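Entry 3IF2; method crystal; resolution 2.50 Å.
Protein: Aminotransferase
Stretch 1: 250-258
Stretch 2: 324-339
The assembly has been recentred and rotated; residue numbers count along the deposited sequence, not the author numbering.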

# COMPACT_ATOMS: atom_id res chain seq x y z
N MSE A 250 10.78 20.90 4.19
CA MSE A 250 11.05 21.52 2.89
C MSE A 250 11.10 20.46 1.79
O MSE A 250 11.38 19.27 2.08
CB MSE A 250 12.41 22.20 2.89
CG MSE A 250 12.56 23.30 3.90
SE MSE A 250 14.40 23.48 4.40
CE MSE A 250 14.64 21.70 5.24
N PRO A 251 10.77 20.86 0.54
CA PRO A 251 10.25 22.16 0.06
C PRO A 251 8.71 22.30 0.19
O PRO A 251 8.20 23.40 0.04
CB PRO A 251 10.65 22.17 -1.42
CG PRO A 251 10.75 20.69 -1.80
CD PRO A 251 10.92 19.88 -0.56
N PHE A 252 8.00 21.19 0.39
CA PHE A 252 6.55 21.17 0.63
C PHE A 252 6.29 20.09 1.67
O PHE A 252 6.90 19.05 1.60
CB PHE A 252 5.73 20.89 -0.66
CG PHE A 252 6.21 19.69 -1.47
CD1 PHE A 252 5.79 18.39 -1.15
CD2 PHE A 252 7.04 19.86 -2.57
CE1 PHE A 252 6.24 17.28 -1.89
CE2 PHE A 252 7.48 18.75 -3.32
CZ PHE A 252 7.08 17.46 -2.97
N PRO A 253 5.41 20.34 2.65
CA PRO A 253 4.59 21.52 2.91
C PRO A 253 5.33 22.70 3.54
O PRO A 253 4.70 23.72 3.77
CB PRO A 253 3.50 20.98 3.83
CG PRO A 253 4.20 19.97 4.64
CD PRO A 253 5.30 19.38 3.77
N ASN A 254 6.63 22.55 3.81
CA ASN A 254 7.51 23.62 4.32
C ASN A 254 6.97 24.22 5.60
O ASN A 254 6.94 25.44 5.75
CB ASN A 254 7.71 24.68 3.22
CG ASN A 254 8.86 25.69 3.52
OD1 ASN A 254 9.95 25.32 3.98
ND2 ASN A 254 8.61 26.96 3.21
N ILE A 255 6.49 23.37 6.51
CA ILE A 255 5.95 23.81 7.81
C ILE A 255 7.14 23.87 8.79
O ILE A 255 7.22 23.07 9.72
CB ILE A 255 4.79 22.89 8.31
CG1 ILE A 255 3.70 22.71 7.25
CG2 ILE A 255 4.19 23.45 9.62
CD1 ILE A 255 2.65 21.69 7.57
N ILE A 256 8.09 24.76 8.50
CA ILE A 256 9.32 24.99 9.26
C ILE A 256 9.41 26.48 9.53
O ILE A 256 9.39 27.25 8.59
CB ILE A 256 10.60 24.59 8.49
CG1 ILE A 256 10.69 23.08 8.35
CG2 ILE A 256 11.86 25.04 9.24
CD1 ILE A 256 12.06 22.57 7.83
N TYR A 257 9.53 26.87 10.80
CA TYR A 257 9.59 28.28 11.17
C TYR A 257 10.98 28.74 11.63
O TYR A 257 11.10 29.86 12.11
CB TYR A 257 8.55 28.62 12.24
CG TYR A 257 7.21 27.90 12.19
CD1 TYR A 257 6.45 27.77 11.00
CD2 TYR A 257 6.66 27.40 13.38
CE1 TYR A 257 5.19 27.10 11.01
CE2 TYR A 257 5.43 26.74 13.43
CZ TYR A 257 4.70 26.59 12.26
OH TYR A 257 3.51 25.93 12.41
N SER A 258 12.02 27.90 11.49
CA SER A 258 13.40 28.26 11.86
C SER A 258 14.36 27.95 10.70
O SER A 258 14.05 27.12 9.85
CB SER A 258 13.83 27.57 13.15
OG SER A 258 13.93 26.16 12.99
N ARG A 324 3.72 25.79 -8.25
CA ARG A 324 2.59 26.22 -7.40
C ARG A 324 2.51 25.42 -6.11
O ARG A 324 1.96 25.92 -5.14
CB ARG A 324 1.24 26.24 -8.13
CG ARG A 324 1.09 27.37 -9.15
CD ARG A 324 -0.32 27.45 -9.73
NE ARG A 324 -1.23 28.12 -8.79
CZ ARG A 324 -2.54 28.36 -9.01
NH1 ARG A 324 -3.16 27.96 -10.14
NH2 ARG A 324 -3.25 29.00 -8.06
N ILE A 325 3.06 24.19 -6.09
CA ILE A 325 3.13 23.36 -4.87
C ILE A 325 3.96 24.09 -3.78
O ILE A 325 3.58 24.10 -2.61
CB ILE A 325 3.63 21.88 -5.17
CG1 ILE A 325 3.28 20.94 -4.01
CG2 ILE A 325 5.10 21.84 -5.53
CD1 ILE A 325 3.66 19.46 -4.25
N LYS A 326 5.05 24.75 -4.20
CA LYS A 326 5.92 25.54 -3.33
C LYS A 326 5.22 26.84 -2.86
O LYS A 326 5.29 27.20 -1.68
CB LYS A 326 7.23 25.86 -4.07
CG LYS A 326 8.37 26.30 -3.18
CD LYS A 326 9.69 26.47 -3.97
CE LYS A 326 10.92 26.64 -3.05
NZ LYS A 326 10.73 27.72 -2.03
N GLN A 327 4.54 27.53 -3.78
CA GLN A 327 3.82 28.78 -3.46
C GLN A 327 2.66 28.52 -2.51
O GLN A 327 2.44 29.29 -1.56
CB GLN A 327 3.31 29.50 -4.69
CG GLN A 327 4.40 29.89 -5.67
CD GLN A 327 3.85 30.69 -6.83
OE1 GLN A 327 3.49 31.87 -6.67
NE2 GLN A 327 3.78 30.05 -8.03
N LEU A 328 1.95 27.43 -2.75
CA LEU A 328 0.88 26.97 -1.87
C LEU A 328 1.42 26.72 -0.43
O LEU A 328 0.81 27.10 0.56
CB LEU A 328 0.31 25.67 -2.43
CG LEU A 328 -0.84 24.99 -1.72
CD1 LEU A 328 -2.04 25.92 -1.85
CD2 LEU A 328 -1.11 23.61 -2.31
N SER A 329 2.58 26.07 -0.33
CA SER A 329 3.21 25.76 0.95
C SER A 329 3.66 27.01 1.71
O SER A 329 3.38 27.16 2.90
CB SER A 329 4.42 24.86 0.71
OG SER A 329 4.03 23.64 0.13
N ASP A 330 4.33 27.91 1.01
CA ASP A 330 4.86 29.12 1.61
C ASP A 330 3.80 30.16 1.95
O ASP A 330 3.89 30.78 3.00
CB ASP A 330 5.92 29.77 0.71
CG ASP A 330 7.10 28.85 0.42
OD1 ASP A 330 7.35 27.92 1.18
OD2 ASP A 330 7.80 29.08 -0.59
N ASN A 331 2.81 30.35 1.07
CA ASN A 331 1.79 31.41 1.25
C ASN A 331 0.58 31.02 2.09
O ASN A 331 0.02 31.89 2.77
CB ASN A 331 1.29 31.95 -0.11
CG ASN A 331 2.41 32.55 -0.97
OD1 ASN A 331 3.48 32.91 -0.46
ND2 ASN A 331 2.17 32.68 -2.26
N GLU A 332 0.18 29.74 2.06
CA GLU A 332 -1.06 29.30 2.71
C GLU A 332 -0.82 28.33 3.85
O GLU A 332 -1.24 28.61 4.98
CB GLU A 332 -2.00 28.68 1.67
CG GLU A 332 -2.21 29.49 0.37
CD GLU A 332 -2.86 30.87 0.56
OE1 GLU A 332 -3.57 31.11 1.57
OE2 GLU A 332 -2.68 31.72 -0.34
N ILE A 333 -0.12 27.22 3.60
CA ILE A 333 0.08 26.18 4.62
C ILE A 333 0.95 26.65 5.80
O ILE A 333 0.49 26.65 6.95
CB ILE A 333 0.64 24.88 4.03
CG1 ILE A 333 -0.26 24.31 2.92
CG2 ILE A 333 0.82 23.82 5.15
CD1 ILE A 333 0.32 23.13 2.20
N LYS A 334 2.19 27.07 5.51
CA LYS A 334 3.15 27.53 6.56
C LYS A 334 2.58 28.62 7.47
O LYS A 334 2.63 28.46 8.69
CB LYS A 334 4.50 27.93 5.95
CG LYS A 334 5.60 28.53 6.87
CD LYS A 334 6.88 28.73 5.99
CE LYS A 334 8.05 29.51 6.61
NZ LYS A 334 9.33 29.42 5.75
N PRO A 335 1.98 29.69 6.89
CA PRO A 335 1.38 30.70 7.76
C PRO A 335 0.16 30.22 8.57
O PRO A 335 0.01 30.63 9.72
CB PRO A 335 1.00 31.83 6.78
CG PRO A 335 1.94 31.62 5.61
CD PRO A 335 1.92 30.13 5.49
N PHE A 336 -0.70 29.39 7.97
CA PHE A 336 -1.87 28.86 8.68
C PHE A 336 -1.43 28.23 10.00
O PHE A 336 -1.95 28.63 11.06
CB PHE A 336 -2.63 27.82 7.85
CG PHE A 336 -3.79 27.23 8.57
CD1 PHE A 336 -5.04 27.83 8.50
CD2 PHE A 336 -3.64 26.09 9.37
CE1 PHE A 336 -6.13 27.32 9.22
CE2 PHE A 336 -4.73 25.58 10.08
CZ PHE A 336 -5.98 26.20 10.01
N TYR A 337 -0.48 27.28 9.94
CA TYR A 337 0.00 26.60 11.15
C TYR A 337 0.75 27.49 12.16
O TYR A 337 0.65 27.26 13.37
CB TYR A 337 0.79 25.31 10.84
CG TYR A 337 -0.07 24.25 10.17
CD1 TYR A 337 -1.10 23.63 10.87
CD2 TYR A 337 0.16 23.85 8.84
CE1 TYR A 337 -1.90 22.66 10.26
CE2 TYR A 337 -0.64 22.88 8.22
CZ TYR A 337 -1.67 22.29 8.94
OH TYR A 337 -2.45 21.34 8.36
N GLN A 338 1.48 28.51 11.70
CA GLN A 338 2.15 29.42 12.64
C GLN A 338 1.14 30.18 13.51
O GLN A 338 1.32 30.28 14.74
CB GLN A 338 3.11 30.39 11.97
CG GLN A 338 3.72 31.37 13.00
CD GLN A 338 5.03 31.96 12.58
OE1 GLN A 338 5.33 32.08 11.39
NE2 GLN A 338 5.83 32.35 13.57
N LYS A 339 0.12 30.74 12.87
CA LYS A 339 -0.95 31.44 13.58
C LYS A 339 -1.72 30.51 14.56
O LYS A 339 -2.07 30.92 15.66
CB LYS A 339 -1.89 32.14 12.59
CG LYS A 339 -1.21 33.34 11.90
CD LYS A 339 -2.14 34.17 10.99
CE LYS A 339 -2.22 33.65 9.55
NZ LYS A 339 -2.99 34.60 8.69

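Residues 250-258 form an irregular segment that lies along the helix 324-339. The contact buries 696 Å², both sides summed.

Two CH-pi contacts involve the rings of the segment. Ile325 points toward the segment, and its CD1 sits over one face of the Phe252 ring. The distance from Ile325 CD1 to the centroid of the Phe252 ring is 3.7 Å, only 9° off the ring normal, so this is a well-centred CH-pi contact. Tyr257 packs against the last part of the helix stretch and has the largest covered area of any residue here. Gln338 CB lies over one face of its ring, 4.2 Å from the centroid of the Tyr257 ring and 20° off the normal. This is a second CH-pi contact, looser than the first.

The apolar contacts follow one side of the helix. Two turns on from Ile325, Ile333 meets Pro253 and Ile255. Ile333 CG2 lies 4.1 Å from Pro253 CB and 3.7 Å from Ile255 CD1. The CA-to-CB bond of Ile255 points sideways, but the end of the side chain comes nearer to the helix. Ile255 CD1 therefore also reaches Tyr337 CD2, at 3.5 Å.

One hydrogen bond joins the stretches. Asn254 ND2 donates to Asp330 OD1 at 2.6 Å. The distance is short, but the N-H...acceptor angle is 128° and the bond is weak. Asp330 is also held within the helix by a salt bridge, with Lys326 NZ 3.5 Å from Asp330 OD2. The Ser329 hydroxyl is turned back to its own helix, where Ser329 OG donates to Ile325 O at 2.8 Å. Tyr257 OH is 3.3 Å from Tyr337 O and 3.4 Å from Gln338 N, but the angles are poor and neither pair is a hydrogen bond.

The remaining close contacts are between carbon and oxygen. Tyr257 OH is 3.2 Å from Tyr337 CB. The backbones come close at Ser329. Pro253 and Ser329 have their CA atoms 4.9 Å apart, and Pro253 O is 3.3 Å from Ser329 CB. Phe252 CB is 3.3 Å from Ser329 OG. Lys334 contributes mainly its aliphatic chain. All four chi angles are t, so the chain is extended and runs past the backbone of the segment. Lys334 CD is 3.3 Å from Asn254 O, and Lys334 CE is 3.3 Å from Ile256 O. Lys334 lies in the helix just after the wider pi-type turn at 329-333, and Lys334 N bonds to Ser329 O at 2.9 Å.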